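Local coordinates for protein-disulfide isomerase (Novosphingobium aromaticivorans, PDB 3GMF) that probably acts as a protein-disulfide isomerase, exchanging thiols and disulfides through a thioredoxin-like fold, at residues I43-V46 with A52-V55; D64-L69 with A119-F124; L69-V74 with T84-S89. All blocks are in the same frame, centred on the assembly; numbering follows the deposited sequence. Where two conformers were deposited one is given.

Contact 1: I43-V46 with A52-V55; sequences IGMV and AIEV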
loop_
_atom_site.group_PDB
_atom_site.type_symbol
_atom_site.label_atom_id
_atom_site.label_comp_id
_atom_site.label_asym_id
_atom_site.label_seq_id
_atom_site.Cartn_x
_atom_site.Cartn_y
_atom_site.Cartn_z
ATOM N N ILE A 43 -9.794 -0.548 16.726
ATOM C CA ILE A 43 -10.481 -0.648 18.020
ATOM C C ILE A 43 -11.589 -1.716 18.037
ATOM O O ILE A 43 -11.802 -2.378 19.059
ATOM C CB ILE A 43 -10.991 0.731 18.532
ATOM C CG1 ILE A 43 -11.919 1.406 17.514
ATOM C CG2 ILE A 43 -9.807 1.634 18.890
ATOM C CD1 ILE A 43 -12.579 2.698 18.007
ATOM N N GLY A 44 -12.261 -1.897 16.896
ATOM C CA GLY A 44 -13.372 -2.842 16.785
ATOM C C GLY A 44 -12.965 -4.299 16.633
ATOM O O GLY A 44 -13.697 -5.203 17.059
ATOM N N MET A 45 -11.798 -4.542 16.037
ATOM C CA MET A 45 -11.463 -5.893 15.584
ATOM C C MET A 45 -10.070 -6.397 15.971
ATOM O O MET A 45 -9.929 -7.510 16.502
ATOM C CB MET A 45 -11.667 -5.994 14.057
ATOM C CG MET A 45 -11.582 -7.406 13.488
ATOM S SD MET A 45 -11.694 -7.521 11.675
ATOM C CE MET A 45 -10.079 -6.997 11.131
ATOM N N VAL A 46 -9.057 -5.581 15.698
ATOM C CA VAL A 46 -7.664 -5.964 15.865
ATOM C C VAL A 46 -7.257 -5.980 17.347
ATOM O O VAL A 46 -6.737 -6.994 17.839
ATOM C CB VAL A 46 -6.734 -5.039 15.032
ATOM C CG1 VAL A 46 -5.262 -5.386 15.247
ATOM C CG2 VAL A 46 -7.089 -5.138 13.544
ATOM N N ALA A 52 -7.634 -10.023 12.158
ATOM C CA ALA A 52 -6.342 -9.475 11.781
ATOM C C ALA A 52 -6.438 -8.935 10.345
ATOM O O ALA A 52 -7.270 -9.389 9.573
ATOM C CB ALA A 52 -5.272 -10.545 11.864
ATOM N N ILE A 53 -5.563 -7.987 10.010
ATOM C CA ILE A 53 -5.581 -7.358 8.680
ATOM C C ILE A 53 -4.282 -7.632 7.962
ATOM O O ILE A 53 -3.209 -7.296 8.461
ATOM C CB ILE A 53 -5.779 -5.835 8.736
ATOM C CG1 ILE A 53 -7.048 -5.487 9.523
ATOM C CG2 ILE A 53 -5.875 -5.261 7.310
ATOM C CD1 ILE A 53 -7.130 -4.054 9.936
ATOM N N GLU A 54 -4.390 -8.220 6.781
ATOM C CA GLU A 54 -3.243 -8.488 5.952
ATOM C C GLU A 54 -3.233 -7.471 4.815
ATOM O O GLU A 54 -4.090 -7.511 3.935
ATOM C CB GLU A 54 -3.320 -9.889 5.378
ATOM C CG GLU A 54 -2.119 -10.288 4.570
ATOM C CD GLU A 54 -2.204 -11.741 4.152
ATOM O OE1 GLU A 54 -2.818 -12.548 4.889
ATOM O OE2 GLU A 54 -1.659 -12.076 3.097
ATOM N N VAL A 55 -2.283 -6.553 4.854
ATOM C CA VAL A 55 -2.186 -5.511 3.831
ATOM C C VAL A 55 -1.283 -6.021 2.738
ATOM O O VAL A 55 -0.152 -6.432 2.994
ATOM C CB VAL A 55 -1.660 -4.192 4.431
ATOM C CG1 VAL A 55 -1.344 -3.167 3.336
ATOM C CG2 VAL A 55 -2.686 -3.645 5.406
#
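No ring takes part where Met-45 and Val-46 meet Ile-53; the flat group touched is the Ala-52 peptide, whose O lies 4.0 Å from Met-45 CE, a methyl contact rather than a hydrogen bond. Everything else is aliphatic. The Met-45 chain leaves its helix extended, with CG anti to the backbone N (chi1 -170°), and bends at its last torsion (chi3 76°), presenting the terminal methyl to the strand. That methyl, CE, rests 3.7 Å from CG1 of Ile-53, the two chains meeting at a slant. On the strand, Ile-53 has its CG1 branch anti to its own carbonyl carbon, which carries the end of the chain nearer the helix. There CD1 meets CG2 of Val-46 at 3.8 Å, with the chains at about a right angle. The CG1-CD1 arm thus serves both helix residues, CG1 receiving the methionine and CD1 the valine. Ile-192 and Leu-196 of helix 185-196 also touch Met-45, while Leu-10 of strand 7-10 touches Val-46. Here the C-terminal turn of helix 28-46 packs on the start of strand 51-57, as in the beta-alpha-beta crossover of the thioredoxin fold.

Contact 2: D64-L69 with A119-F124; sequences DMTVAL and AIASDF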
loop_
_atom_site.group_PDB
_atom_site.type_symbol
_atom_site.label_atom_id
_atom_site.label_comp_id
_atom_site.label_asym_id
_atom_site.label_seq_id
_atom_site.Cartn_x
_atom_site.Cartn_y
_atom_site.Cartn_z
ATOM N N ASP A 64 3.621 4.334 -7.482
ATOM C CA ASP A 64 3.217 3.312 -6.488
ATOM C C ASP A 64 4.401 2.421 -6.084
ATOM O O ASP A 64 4.676 2.243 -4.891
ATOM C CB ASP A 64 2.109 2.464 -7.127
ATOM C CG ASP A 64 1.252 1.717 -6.108
ATOM O OD1 ASP A 64 1.493 1.801 -4.877
ATOM O OD2 ASP A 64 0.310 1.031 -6.571
ATOM N N MET A 65 5.103 1.886 -7.089
ATOM C CA MET A 65 6.282 1.030 -6.849
ATOM C C MET A 65 7.315 1.755 -5.985
ATOM O O MET A 65 7.885 1.161 -5.077
ATOM C CB MET A 65 6.936 0.568 -8.164
ATOM C CG MET A 65 8.107 -0.417 -7.914
ATOM S SD MET A 65 7.726 -1.992 -7.023
ATOM C CE MET A 65 7.205 -2.932 -8.465
ATOM N N THR A 66 7.569 3.029 -6.306
ATOM C CA THR A 66 8.570 3.822 -5.568
ATOM C C THR A 66 8.171 3.955 -4.094
ATOM O O THR A 66 8.988 3.742 -3.202
ATOM C CB THR A 66 8.759 5.209 -6.223
ATOM O OG1 THR A 66 9.127 5.049 -7.598
ATOM C CG2 THR A 66 9.857 6.040 -5.487
ATOM N N VAL A 67 6.904 4.290 -3.844
ATOM C CA VAL A 67 6.403 4.343 -2.458
ATOM C C VAL A 67 6.486 2.976 -1.749
ATOM O O VAL A 67 6.916 2.884 -0.589
ATOM C CB VAL A 67 4.982 4.881 -2.414
ATOM C CG1 VAL A 67 4.505 4.906 -0.983
ATOM C CG2 VAL A 67 4.961 6.286 -3.001
ATOM N N ALA A 68 6.114 1.915 -2.467
ATOM C CA ALA A 68 6.138 0.565 -1.907
ATOM C C ALA A 68 7.560 0.087 -1.605
ATOM O O ALA A 68 7.770 -0.645 -0.645
ATOM C CB ALA A 68 5.398 -0.426 -2.819
ATOM N N LEU A 69 8.542 0.530 -2.387
ATOM C CA LEU A 69 9.933 0.224 -2.020
ATOM C C LEU A 69 10.265 0.818 -0.663
ATOM O O LEU A 69 10.840 0.123 0.181
ATOM C CB LEU A 69 10.927 0.690 -3.087
ATOM C CG LEU A 69 10.892 -0.154 -4.364
ATOM C CD1 LEU A 69 11.502 0.675 -5.513
ATOM C CD2 LEU A 69 11.555 -1.546 -4.174
ATOM N N ALA A 119 14.088 9.455 -10.673
ATOM C CA ALA A 119 13.352 10.583 -11.279
ATOM C C ALA A 119 12.039 10.827 -10.553
ATOM O O ALA A 119 11.668 11.972 -10.245
ATOM C CB ALA A 119 13.092 10.325 -12.759
ATOM N N ILE A 120 11.332 9.733 -10.265
ATOM C CA ILE A 120 10.071 9.817 -9.549
ATOM C C ILE A 120 10.275 10.350 -8.124
ATOM O O ILE A 120 9.535 11.235 -7.669
ATOM C CB ILE A 120 9.370 8.444 -9.515
ATOM C CG1 ILE A 120 8.868 8.101 -10.916
ATOM C CG2 ILE A 120 8.194 8.451 -8.537
ATOM C CD1 ILE A 120 8.370 6.622 -11.058
ATOM N N ALA A 121 11.253 9.787 -7.425
ATOM C CA ALA A 121 11.521 10.200 -6.038
ATOM C C ALA A 121 11.867 11.696 -5.999
ATOM O O ALA A 121 11.498 12.405 -5.057
ATOM C CB ALA A 121 12.616 9.392 -5.453
ATOM N N SER A 122 12.565 12.160 -7.036
ATOM C CA SER A 122 12.870 13.578 -7.174
ATOM C C SER A 122 11.617 14.422 -7.420
ATOM O O SER A 122 11.326 15.362 -6.658
ATOM C CB SER A 122 13.889 13.807 -8.285
ATOM O OG SER A 122 14.301 15.161 -8.288
ATOM N N ASP A 123 10.866 14.074 -8.464
ATOM C CA ASP A 123 9.643 14.798 -8.824
ATOM C C ASP A 123 8.604 14.846 -7.718
ATOM O O ASP A 123 7.902 15.850 -7.576
ATOM C CB ASP A 123 8.987 14.209 -10.078
ATOM C CG ASP A 123 9.803 14.420 -11.341
ATOM O OD1 ASP A 123 10.806 15.174 -11.342
ATOM O OD2 ASP A 123 9.422 13.827 -12.361
ATOM N N PHE A 124 8.490 13.760 -6.946
ATOM C CA PHE A 124 7.482 13.662 -5.892
ATOM C C PHE A 124 8.013 14.077 -4.523
ATOM O O PHE A 124 7.289 14.033 -3.529
ATOM C CB PHE A 124 6.840 12.267 -5.874
ATOM C CG PHE A 124 5.878 12.046 -7.011
ATOM C CD1 PHE A 124 4.518 12.258 -6.821
ATOM C CD2 PHE A 124 6.342 11.659 -8.278
ATOM C CE1 PHE A 124 3.599 12.070 -7.869
ATOM C CE2 PHE A 124 5.455 11.482 -9.325
ATOM C CZ PHE A 124 4.077 11.680 -9.123
#
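Similar first torsions set up the meeting of Thr-66 and Ile-120. In the threonine, chi1 of -56° puts OG1 beside the backbone N and CG2 anti to that N; in the isoleucine, chi1 of -70° places the CG2 methyl in the corresponding anti position and the CG1 arm beside the N. Each residue directs its CB at the opposite helix, and the two side chains cross obliquely.

The touching is done chiefly by the threonine oxygen. Its OG1 lies 3.7 Å from Ile-120 CG2 and 3.9 Å from Ile-120 CD1, sitting against both branches of the isoleucine, while Thr-66 CB approaches the same CG2 at 4.0 Å. A hydroxyl turned toward hydrocarbon needs a polar partner elsewhere, and this one donates to Pro-62 O, one turn back in its own helix. The local bond meets its polar demand and lets a buried threonine pack almost as an apolar residue would.

Such packing joins helix 62-73 to helix 113-123 within the helical part of the chain, consistent with the helical insertion that DsbA-like relatives carry in their thioredoxin fold. Close approach of the backbones, with CA atoms of Thr-66 and Ala-121 only 7.0 Å apart, goes with the small side chains at this point. The second threonine branch, CG2, makes a looser contact with Ala-121 CB at 4.3 Å.

Other helices and loops close round the pair. Phe-126 of helix 126-131 touches Thr-66, and Tyr-127 touches Ala-121. Ile-120 also touches Trp-108, and Pro-62 and Ile-63 from the first turn of helix 62-73.

Contact 3: L69-V74 with T84-S89; sequences LITNCV and TAFMRS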
loop_
_atom_site.group_PDB
_atom_site.type_symbol
_atom_site.label_atom_id
_atom_site.label_comp_id
_atom_site.label_asym_id
_atom_site.label_seq_id
_atom_site.Cartn_x
_atom_site.Cartn_y
_atom_site.Cartn_z
ATOM N N LEU A 69 8.542 0.530 -2.387
ATOM C CA LEU A 69 9.933 0.224 -2.020
ATOM C C LEU A 69 10.265 0.818 -0.663
ATOM O O LEU A 69 10.840 0.123 0.181
ATOM C CB LEU A 69 10.927 0.690 -3.087
ATOM C CG LEU A 69 10.892 -0.154 -4.364
ATOM C CD1 LEU A 69 11.502 0.675 -5.513
ATOM C CD2 LEU A 69 11.555 -1.546 -4.174
ATOM N N ILE A 70 9.846 2.057 -0.430
ATOM C CA ILE A 70 10.119 2.756 0.827
ATOM C C ILE A 70 9.442 2.036 1.992
ATOM O O ILE A 70 10.120 1.632 2.943
ATOM C CB ILE A 70 9.719 4.242 0.783
ATOM C CG1 ILE A 70 10.416 4.975 -0.384
ATOM C CG2 ILE A 70 10.029 4.933 2.116
ATOM C CD1 ILE A 70 9.858 6.379 -0.661
ATOM N N THR A 71 8.124 1.831 1.903
ATOM C CA THR A 71 7.389 1.200 3.023
ATOM C C THR A 71 7.838 -0.251 3.297
ATOM O O THR A 71 7.813 -0.711 4.449
ATOM C CB THR A 71 5.847 1.293 2.837
ATOM O OG1 THR A 71 5.455 0.471 1.728
ATOM C CG2 THR A 71 5.417 2.741 2.578
ATOM N N ASN A 72 8.305 -0.952 2.264
ATOM C CA ASN A 72 8.782 -2.325 2.441
ATOM C C ASN A 72 10.247 -2.468 2.863
ATOM O O ASN A 72 10.674 -3.591 3.160
ATOM C CB ASN A 72 8.492 -3.186 1.208
ATOM C CG ASN A 72 7.016 -3.541 1.083
ATOM O OD1 ASN A 72 6.590 -4.620 1.508
ATOM N ND2 ASN A 72 6.229 -2.628 0.506
ATOM N N CYS A 73 10.962 -1.361 2.939
ATOM C CA CYS A 73 12.409 -1.428 3.290
ATOM C C CYS A 73 12.596 -1.204 4.767
ATOM O O CYS A 73 13.633 -1.553 5.260
ATOM C CB CYS A 73 13.294 -0.483 2.448
ATOM S SG CYS A 73 13.339 1.285 2.911
ATOM N N VAL A 74 11.609 -0.688 5.470
ATOM C CA VAL A 74 11.666 -0.495 6.923
ATOM C C VAL A 74 11.337 -1.797 7.673
ATOM O O VAL A 74 10.698 -2.685 7.108
ATOM C CB VAL A 74 10.747 0.678 7.404
ATOM C CG1 VAL A 74 11.236 2.020 6.876
ATOM C CG2 VAL A 74 9.277 0.438 7.053
ATOM N N THR A 84 0.398 3.933 6.592
ATOM C CA THR A 84 -0.736 4.799 6.932
ATOM C C THR A 84 -0.435 6.261 6.605
ATOM O O THR A 84 -1.309 6.963 6.084
ATOM C CB THR A 84 -1.180 4.604 8.429
ATOM O OG1 THR A 84 -1.796 3.314 8.561
ATOM C CG2 THR A 84 -2.172 5.664 8.864
ATOM N N ALA A 85 0.800 6.697 6.881
ATOM C CA ALA A 85 1.235 8.071 6.588
ATOM C C ALA A 85 1.152 8.412 5.091
ATOM O O ALA A 85 0.549 9.421 4.715
ATOM C CB ALA A 85 2.648 8.332 7.122
ATOM N N PHE A 86 1.719 7.551 4.246
ATOM C CA PHE A 86 1.572 7.734 2.786
ATOM C C PHE A 86 0.128 7.768 2.328
ATOM O O PHE A 86 -0.229 8.580 1.457
ATOM C CB PHE A 86 2.337 6.674 1.999
ATOM C CG PHE A 86 3.791 6.982 1.816
ATOM C CD1 PHE A 86 4.214 7.952 0.900
ATOM C CD2 PHE A 86 4.755 6.280 2.553
ATOM C CE1 PHE A 86 5.573 8.205 0.716
ATOM C CE2 PHE A 86 6.104 6.524 2.391
ATOM C CZ PHE A 86 6.527 7.505 1.476
ATOM N N MET A 87 -0.707 6.899 2.909
ATOM C CA MET A 87 -2.117 6.856 2.528
ATOM C C MET A 87 -2.883 8.070 3.044
ATOM O O MET A 87 -3.601 8.713 2.278
ATOM C CB MET A 87 -2.798 5.572 3.011
ATOM C CG MET A 87 -2.447 4.338 2.210
ATOM S SD MET A 87 -2.862 4.401 0.422
ATOM C CE MET A 87 -2.604 2.671 0.090
ATOM N N ARG A 88 -2.736 8.376 4.339
ATOM C CA ARG A 88 -3.418 9.532 4.923
ATOM C C ARG A 88 -2.973 10.862 4.327
ATOM O O ARG A 88 -3.799 11.763 4.134
ATOM C CB ARG A 88 -3.252 9.566 6.455
ATOM C CG ARG A 88 -4.100 8.529 7.155
ATOM C CD ARG A 88 -4.088 8.776 8.669
ATOM N NE ARG A 88 -5.179 8.070 9.331
ATOM C CZ ARG A 88 -6.369 8.609 9.589
ATOM N NH1 ARG A 88 -7.306 7.892 10.195
ATOM N NH2 ARG A 88 -6.625 9.863 9.244
ATOM N N SER A 89 -1.691 10.984 4.000
ATOM C CA SER A 89 -1.170 12.250 3.486
ATOM C C SER A 89 -1.044 12.267 1.962
ATOM O O SER A 89 -0.320 13.102 1.408
ATOM C CB SER A 89 0.176 12.595 4.131
ATOM O OG SER A 89 1.210 11.775 3.621
#
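Helices 62-73 and 76-88 follow each other through a short connection, and Ile-70 and Thr-71 of the first meet Phe-86 of the second in a buried helix-to-helix contact within the helical part of this thioredoxin-like protein. The closer touch comes from Thr-71, whose CG2 methyl lies 3.6 Å from CD2 and 3.8 Å from CE2 of the Phe-86 ring, coming in at an angle that is neither face-on nor edge-on. Ile-70 contributes the end of its chain: CD1 stands 4.1 Å from CZ, and the two side chains cross at about a right angle. The ring therefore receives one methyl near its base and another at its far carbon. In Thr-71 a chi1 of 68° puts OG1 in the crowded position between backbone N and carbonyl carbon, leaving CG2 beside the N to meet the ring; OG1 itself is hydrogen-bonded with Tyr-25 OH. In one of its two conformers, Ser-89 OG also reaches Ala-85 O at 2.7 Å, a bond left doubtful by the second copy.

Trp-93 meets the Phe-86 ring edge-to-face, Phe-129 and Met-130 of helix 126-131 also reach it, and just past Thr-71 a disulfide ties Cys-73, near the end of helix 62-73, to Cys-143 of helix 137-144.

Helix 62-73 connects contacts 2 and 3, whose centres are 11 Å apart. They share Leu-69 and touch directly, Val-67 CG1 lying 3.6 Å from Phe-86 CG, so that successive turns of one helix meet helix 113-123 (at Thr-66) and helix 76-88 (at Ile-70 and Thr-71); along the chain, apart from the shared Leu-69, contact 3 falls between the two segments of contact 2. Contact 1 belongs to the beta-alpha-beta unit and stands off from both, its centre about 28 Å from that of contact 2 and 18 Å from that of contact 3. Near contact 3, Met-87 touches Cys-30, part of a CxxC sequence consistent with a thioredoxin-type active site at the start of helix 28-46, whose opposite end forms contact 1.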